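PDB 3CPG: pyridoxal phosphate homeostasis protein from Bifidobacterium adolescentis ATCC 15703, which probably binds pyridoxal 5'-phosphate and takes part in keeping the cell's supply of this cofactor in balance. Local coordinates for residues Glu24-Asp27 / Gly28-Val32; Asp34-Ala37 / Ala38-Gln42; Glu211-Ile214 / Arg215-Phe218. One frame throughout, in Å; residues are numbered along the deposited sequence.

Contact 1 of 3, residues Glu24-Asp27 / Gly28-Val32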
loop_
_atom_site.group_PDB
_atom_site.type_symbol
_atom_site.label_atom_id
_atom_site.label_comp_id
_atom_site.label_asym_id
_atom_site.label_seq_id
_atom_site.Cartn_x
_atom_site.Cartn_y
_atom_site.Cartn_z
ATOM N N GLU A 24 -4.256 -23.235 -2.453
ATOM C CA GLU A 24 -3.836 -22.384 -3.564
ATOM C C GLU A 24 -3.282 -21.062 -3.045
ATOM O O GLU A 24 -2.227 -20.607 -3.474
ATOM C CB GLU A 24 -5.013 -22.083 -4.495
ATOM C CG GLU A 24 -5.679 -23.302 -5.115
ATOM C CD GLU A 24 -6.798 -22.924 -6.067
ATOM O OE1 GLU A 24 -7.625 -22.060 -5.702
ATOM O OE2 GLU A 24 -6.857 -23.494 -7.178
ATOM N N ILE A 25 -4.015 -20.446 -2.126
ATOM C CA ILE A 25 -3.611 -19.165 -1.559
ATOM C C ILE A 25 -2.337 -19.295 -0.732
ATOM O O ILE A 25 -1.467 -18.423 -0.775
ATOM C CB ILE A 25 -4.752 -18.577 -0.699
ATOM C CG1 ILE A 25 -5.953 -18.291 -1.602
ATOM C CG2 ILE A 25 -4.298 -17.296 0.013
ATOM C CD1 ILE A 25 -7.169 -17.743 -0.875
ATOM N N THR A 26 -2.221 -20.391 0.008
ATOM C CA THR A 26 -1.045 -20.614 0.834
ATOM C C THR A 26 0.198 -20.756 -0.042
ATOM O O THR A 26 1.242 -20.170 0.252
ATOM C CB THR A 26 -1.216 -21.868 1.707
ATOM O OG1 THR A 26 -2.311 -21.672 2.612
ATOM C CG2 THR A 26 0.049 -22.143 2.504
ATOM N N ASP A 27 0.081 -21.526 -1.120
ATOM C CA ASP A 27 1.205 -21.721 -2.029
ATOM C C ASP A 27 1.518 -20.412 -2.742
ATOM O O ASP A 27 2.679 -20.106 -3.015
ATOM C CB ASP A 27 0.890 -22.807 -3.062
ATOM C CG ASP A 27 0.792 -24.188 -2.447
ATOM O OD1 ASP A 27 1.417 -24.421 -1.393
ATOM O OD2 ASP A 27 0.101 -25.052 -3.028
ATOM N N GLY A 28 0.472 -19.647 -3.037
ATOM C CA GLY A 28 0.655 -18.364 -3.699
ATOM C C GLY A 28 1.483 -17.425 -2.844
ATOM O O GLY A 28 2.422 -16.786 -3.331
ATOM N N VAL A 29 1.138 -17.336 -1.562
ATOM C CA VAL A 29 1.864 -16.476 -0.636
ATOM C C VAL A 29 3.303 -16.946 -0.490
ATOM O O VAL A 29 4.231 -16.143 -0.503
ATOM C CB VAL A 29 1.219 -16.471 0.770
ATOM C CG1 VAL A 29 2.116 -15.720 1.750
ATOM C CG2 VAL A 29 -0.148 -15.821 0.717
ATOM N N HIS A 30 3.490 -18.252 -0.349
ATOM C CA HIS A 30 4.833 -18.786 -0.196
ATOM C C HIS A 30 5.692 -18.529 -1.430
ATOM O O HIS A 30 6.863 -18.177 -1.303
ATOM C CB HIS A 30 4.768 -20.281 0.130
ATOM C CG HIS A 30 4.204 -20.570 1.488
ATOM N ND1 HIS A 30 3.846 -21.837 1.896
ATOM C CD2 HIS A 30 3.956 -19.753 2.540
ATOM C CE1 HIS A 30 3.404 -21.788 3.140
ATOM N NE2 HIS A 30 3.462 -20.535 3.554
ATOM N N ARG A 31 5.115 -18.691 -2.621
ATOM C CA ARG A 31 5.866 -18.453 -3.856
ATOM C C ARG A 31 6.285 -16.988 -3.949
ATOM O O ARG A 31 7.408 -16.674 -4.339
ATOM C CB ARG A 31 5.030 -18.806 -5.094
ATOM C CG ARG A 31 5.003 -20.282 -5.451
ATOM C CD ARG A 31 4.573 -20.477 -6.901
ATOM N NE ARG A 31 3.204 -20.029 -7.141
ATOM C CZ ARG A 31 2.121 -20.708 -6.777
ATOM N NH1 ARG A 31 2.246 -21.873 -6.156
ATOM N NH2 ARG A 31 0.914 -20.225 -7.038
ATOM N N VAL A 32 5.369 -16.096 -3.592
ATOM C CA VAL A 32 5.646 -14.666 -3.632
ATOM C C VAL A 32 6.713 -14.289 -2.614
ATOM O O VAL A 32 7.600 -13.491 -2.908
ATOM C CB VAL A 32 4.364 -13.840 -3.365
ATOM C CG1 VAL A 32 4.715 -12.364 -3.167
ATOM C CG2 VAL A 32 3.403 -13.990 -4.543
HETATM O O HOH W 1 -1.360 -21.144 -6.060
HETATM O O HOH W 2 3.723 -23.890 0.092
#

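Contact 2 of 3, residues Asp34-Ala37 / Ala38-Gln42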
loop_
_atom_site.group_PDB
_atom_site.type_symbol
_atom_site.label_atom_id
_atom_site.label_comp_id
_atom_site.label_asym_id
_atom_site.label_seq_id
_atom_site.Cartn_x
_atom_site.Cartn_y
_atom_site.Cartn_z
ATOM N N ASP A 34 9.040 -16.174 -1.526
ATOM C CA ASP A 34 10.301 -16.689 -2.044
ATOM C C ASP A 34 10.822 -15.763 -3.140
ATOM O O ASP A 34 12.018 -15.491 -3.212
ATOM C CB ASP A 34 10.136 -18.107 -2.608
ATOM C CG ASP A 34 9.895 -19.151 -1.526
ATOM O OD1 ASP A 34 10.231 -18.897 -0.350
ATOM O OD2 ASP A 34 9.382 -20.239 -1.859
ATOM N N ARG A 35 9.925 -15.277 -3.995
ATOM C CA ARG A 35 10.326 -14.371 -5.071
ATOM C C ARG A 35 10.898 -13.090 -4.483
ATOM O O ARG A 35 11.898 -12.561 -4.971
ATOM C CB ARG A 35 9.133 -14.030 -5.971
ATOM C CG ARG A 35 8.726 -15.145 -6.912
ATOM C CD ARG A 35 7.483 -14.772 -7.705
ATOM N NE ARG A 35 7.691 -13.590 -8.538
ATOM C CZ ARG A 35 6.748 -13.039 -9.295
ATOM N NH1 ARG A 35 5.529 -13.561 -9.323
ATOM N NH2 ARG A 35 7.028 -11.976 -10.039
ATOM N N ILE A 36 10.255 -12.583 -3.438
ATOM C CA ILE A 36 10.735 -11.371 -2.791
ATOM C C ILE A 36 12.143 -11.615 -2.256
ATOM O O ILE A 36 13.047 -10.812 -2.487
ATOM C CB ILE A 36 9.781 -10.943 -1.648
ATOM C CG1 ILE A 36 8.436 -10.523 -2.254
ATOM C CG2 ILE A 36 10.394 -9.798 -0.838
ATOM C CD1 ILE A 36 7.361 -10.179 -1.234
ATOM N N ALA A 37 12.335 -12.728 -1.555
ATOM C CA ALA A 37 13.649 -13.061 -1.010
ATOM C C ALA A 37 14.686 -13.177 -2.128
ATOM O O ALA A 37 15.797 -12.659 -2.006
ATOM C CB ALA A 37 13.577 -14.367 -0.228
ATOM N N ALA A 38 14.323 -13.848 -3.218
ATOM C CA ALA A 38 15.243 -14.012 -4.342
ATOM C C ALA A 38 15.587 -12.659 -4.966
ATOM O O ALA A 38 16.726 -12.425 -5.374
ATOM C CB ALA A 38 14.629 -14.939 -5.399
ATOM N N ALA A 39 14.597 -11.770 -5.032
ATOM C CA ALA A 39 14.799 -10.443 -5.608
ATOM C C ALA A 39 15.724 -9.606 -4.735
ATOM O O ALA A 39 16.565 -8.872 -5.242
ATOM C CB ALA A 39 13.463 -9.737 -5.778
ATOM N N GLU A 40 15.558 -9.705 -3.420
ATOM C CA GLU A 40 16.406 -8.950 -2.504
ATOM C C GLU A 40 17.852 -9.423 -2.657
ATOM O O GLU A 40 18.777 -8.616 -2.704
ATOM C CB GLU A 40 15.943 -9.152 -1.058
ATOM C CG GLU A 40 14.518 -8.681 -0.795
ATOM C CD GLU A 40 14.065 -8.953 0.629
ATOM O OE1 GLU A 40 14.283 -10.084 1.114
ATOM O OE2 GLU A 40 13.486 -8.042 1.259
ATOM N N GLU A 41 18.027 -10.736 -2.741
ATOM C CA GLU A 41 19.348 -11.342 -2.898
ATOM C C GLU A 41 20.028 -10.843 -4.174
ATOM O O GLU A 41 21.199 -10.459 -4.161
ATOM C CB GLU A 41 19.210 -12.870 -2.950
ATOM C CG GLU A 41 20.507 -13.639 -3.212
ATOM C CD GLU A 41 21.447 -13.654 -2.021
ATOM O OE1 GLU A 41 21.077 -13.126 -0.953
ATOM O OE2 GLU A 41 22.562 -14.204 -2.151
ATOM N N GLN A 42 19.283 -10.841 -5.274
ATOM C CA GLN A 42 19.817 -10.402 -6.558
ATOM C C GLN A 42 20.217 -8.929 -6.531
ATOM O O GLN A 42 21.211 -8.537 -7.147
ATOM C CB GLN A 42 18.778 -10.643 -7.660
ATOM C CG GLN A 42 19.231 -10.247 -9.059
ATOM C CD GLN A 42 20.451 -11.023 -9.524
ATOM O OE1 GLN A 42 20.471 -12.253 -9.489
ATOM N NE2 GLN A 42 21.474 -10.305 -9.971
HETATM O O HOH W 3 16.747 -12.042 1.010
#

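Contact 3 of 3, residues Glu211-Ile214 / Arg215-Phe218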
loop_
_atom_site.group_PDB
_atom_site.type_symbol
_atom_site.label_atom_id
_atom_site.label_comp_id
_atom_site.label_asym_id
_atom_site.label_seq_id
_atom_site.Cartn_x
_atom_site.Cartn_y
_atom_site.Cartn_z
ATOM N N GLU A 211 11.087 -2.792 -20.085
ATOM C CA GLU A 211 11.729 -2.726 -18.780
ATOM C C GLU A 211 12.488 -1.429 -18.514
ATOM O O GLU A 211 12.660 -1.044 -17.359
ATOM C CB GLU A 211 12.658 -3.924 -18.584
ATOM C CG GLU A 211 11.929 -5.187 -18.142
ATOM C CD GLU A 211 12.864 -6.364 -17.948
ATOM O OE1 GLU A 211 13.959 -6.170 -17.378
ATOM O OE2 GLU A 211 12.498 -7.486 -18.356
ATOM N N THR A 212 12.950 -0.750 -19.563
ATOM C CA THR A 212 13.666 0.504 -19.345
ATOM C C THR A 212 12.689 1.581 -18.873
ATOM O O THR A 212 13.048 2.463 -18.091
ATOM C CB THR A 212 14.398 0.993 -20.622
ATOM O OG1 THR A 212 13.448 1.263 -21.659
ATOM C CG2 THR A 212 15.382 -0.065 -21.105
ATOM N N VAL A 213 11.449 1.501 -19.346
ATOM C CA VAL A 213 10.417 2.458 -18.954
ATOM C C VAL A 213 9.985 2.172 -17.516
ATOM O O VAL A 213 9.805 3.082 -16.707
ATOM C CB VAL A 213 9.183 2.350 -19.874
ATOM C CG1 VAL A 213 8.060 3.243 -19.358
ATOM C CG2 VAL A 213 9.565 2.750 -21.293
ATOM N N ILE A 214 9.815 0.892 -17.211
ATOM C CA ILE A 214 9.408 0.470 -15.880
ATOM C C ILE A 214 10.468 0.869 -14.853
ATOM O O ILE A 214 10.158 1.474 -13.821
ATOM C CB ILE A 214 9.191 -1.057 -15.853
ATOM C CG1 ILE A 214 8.008 -1.412 -16.761
ATOM C CG2 ILE A 214 8.976 -1.538 -14.425
ATOM C CD1 ILE A 214 7.733 -2.893 -16.890
ATOM N N ARG A 215 11.721 0.538 -15.145
ATOM C CA ARG A 215 12.819 0.862 -14.242
ATOM C C ARG A 215 12.966 2.366 -14.036
ATOM O O ARG A 215 13.192 2.820 -12.917
ATOM C CB ARG A 215 14.137 0.280 -14.774
ATOM C CG ARG A 215 14.169 -1.244 -14.815
ATOM C CD ARG A 215 15.477 -1.769 -15.409
ATOM N NE ARG A 215 16.628 -1.534 -14.540
ATOM C CZ ARG A 215 16.794 -2.104 -13.349
ATOM N NH1 ARG A 215 15.882 -2.943 -12.881
ATOM N NH2 ARG A 215 17.872 -1.839 -12.626
ATOM N N ARG A 216 12.821 3.139 -15.109
ATOM C CA ARG A 216 12.959 4.588 -15.010
ATOM C C ARG A 216 11.962 5.190 -14.024
ATOM O O ARG A 216 12.307 6.089 -13.251
ATOM C CB ARG A 216 12.793 5.240 -16.388
ATOM C CG ARG A 216 13.010 6.754 -16.377
ATOM C CD ARG A 216 13.007 7.327 -17.785
ATOM N NE ARG A 216 14.025 6.700 -18.624
ATOM C CZ ARG A 216 13.757 5.900 -19.651
ATOM N NH1 ARG A 216 12.502 5.631 -19.971
ATOM N NH2 ARG A 216 14.746 5.361 -20.351
ATOM N N GLY A 217 10.730 4.690 -14.055
ATOM C CA GLY A 217 9.700 5.183 -13.157
ATOM C C GLY A 217 9.948 4.847 -11.695
ATOM O O GLY A 217 9.722 5.685 -10.818
ATOM N N PHE A 218 10.398 3.626 -11.419
ATOM C CA PHE A 218 10.671 3.221 -10.037
ATOM C C PHE A 218 11.878 3.990 -9.516
ATOM O O PHE A 218 11.923 4.402 -8.355
ATOM C CB PHE A 218 10.953 1.717 -9.949
ATOM C CG PHE A 218 9.774 0.847 -10.287
ATOM C CD1 PHE A 218 8.474 1.250 -9.982
ATOM C CD2 PHE A 218 9.967 -0.407 -10.859
ATOM C CE1 PHE A 218 7.389 0.415 -10.237
ATOM C CE2 PHE A 218 8.887 -1.252 -11.117
ATOM C CZ PHE A 218 7.596 -0.840 -10.805
HETATM O O HOH W 4 13.175 3.855 -22.452
#

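Contact 1 of 3, residues Glu24-Asp27 / Gly28-Val32
Thr-26 and His-30 lie side by side one turn apart on the amphipathic alpha-helix 19-42, which packs against the outside of the protein's TIM-barrel domain. The threonine methyl CG2 comes within 3.4 Å of His-30 CE1. With His-30 CG beside its own backbone N (chi1 -68°), the imidazole folds back along the helix until Thr-26 O sits over one face, offset toward the rim. That carbonyl, Thr-26 O, also accepts the backbone His-30 N in a 3.0 Å bond. The threonine hydroxyl is turned the other way, toward the preceding turn, where OG1 bonds to Ala-22 O; a beta-branched residue with one polar and one apolar arm can serve both neighbours. A water in the plane of the imidazole, 2.7 Å from His-30 ND1, donates to Asp-27 OD1 and so couples two polar groups that do not touch directly.

On the inner flank, Ile-25 CG2 and Val-29 CG2 meet loosely, and both side chains reach residues beyond the helix: Ile-25 lies on Glu-63, Ala-66 and Ala-67 of helix 61-69, Val-29 on Ala-67 and Ala-70. Branched aliphatics suit this buried side. Gly-28 is buried too, and a CB there would sit 3.3 Å from Glu-24 O. The Arg-31 guanidinium lies low over the backbone, with Asp-27 O and Gly-28 CA over one face. Its chain, bent at chi3 (-64°), turns back so that Arg-31 NH1 comes within 3.5 Å of Asp-27 CB, while at the guanidinium edge a water accepts from Arg-31 NH2 at 2.6 Å and donates to Glu-24 O at 2.8 Å.

Contact 2 of 3, residues Asp34-Ala37 / Ala38-Gln42
Ile-36 and Glu-40, one turn apart near the C-terminal end of helix 19-42, cross at a slant, with Ile-36 CG2 4.0 Å from Glu-40 CD. The isoleucine holds this methyl anti to its backbone N, pointing it along the helix toward the glutamate. Glu-40 keeps CG beside its own N (chi1 -61°), which brings Glu-40 CG to 3.1 Å from Ile-36 O, and then runs extended (chi2 177°). Its methylene groups cover the preceding turn while the carboxylate reaches past it. There OE2 accepts the backbone N-H of Val-50, in the loop that follows the helix. A water lies 3.1 Å from Glu-40 OE1 and near Ala-37 O, with more acceptors around it than it has protons to give. A long acidic chain suits this buried place because its polar end finds a backbone donor.

The small Ala-39 lets the helix come close to helix 250-255, its CB 3.3 Å from Arg-35 O and its side chain on Ile-254. Arg-35 carries its guanidinium away from the helix to a salt bridge with Glu-251. Glu-41, by contrast, leads away from the helix, as suits an exposed place. Apolar and tethering side chains on one flank with exposed ones on the other mark an amphipathic helix packed on a TIM barrel.

Contact 3 of 3, residues Glu211-Ile214 / Arg215-Phe218
Ile-214 and Phe-218 make an i to i+4 apolar contact on the buried side of the first turns of helix 211-231, the helix that joins strands 196-202 and 241-243. The two side chains run side by side in the same direction, and Ile-214 CG2 comes within 3.3 Å of Phe-218 CE2. The phenylalanine has its CG beside its own backbone N (chi1 -66°), an orientation that folds the ring back over the preceding turn, with Ile-214 O over one face. Ile-214 O also accepts Phe-218 N in the carbonyl plane, at 3.2 Å. Beyond the helix the ring also rests on Met-244 and Ala-253, and Ile-214 on Val-208 and Leu-252, so bulky apolar residues suit both places. An alanine in place of Phe-218 would probably open a gap beside Ile-214 CG2 and leave Met-244 and Ala-253 without the ring they pack against.

At the border of the buried flank, Arg-215 lays its CB, CG and CD over the backbone carbonyl of Glu-211, with Arg-215 CG 3.0 Å from Glu-211 O, and its charged end forms a salt bridge with Glu-256. On the outward side, Arg-216 extends with CG anti to its N (chi1 -177°) and bends at chi3, bringing its guanidinium over Thr-212 O, which lies at one face. A water in the guanidinium plane accepts from Arg-216 NH2 at 3.0 Å and donates to Thr-212 OG1 at 2.7 Å. The threonine hydroxyl is also bonded to Asp-210 OD1 just before the helix, where a short polar side chain fits well. A helix with one apolar flank and one solvated flank, linking two parallel strands, is the connecting segment of a beta-alpha-beta crossover in a TIM barrel.

Overall arrangement
Contacts 1 and 2 follow each other on helix 19-42, their centres about 15 Å apart, and contact 3 comes much later in the chain, at the start of helix 211-231. Its centre lies about 19 Å from that of contact 2 and about 27 Å from that of contact 1, with no touch to either. All three sit in the helical layer around the parallel sheet, about 19 Å between each centre and that of the chain. Helix 250-255 bridges two of them, receiving side chains from contacts 2 and 3, whereas contact 1 faces helix 61-69. Helix 19-42 thereby touches parts of the barrel distant in sequence, and all three contacts lie away from the predicted cofactor-binding lysine.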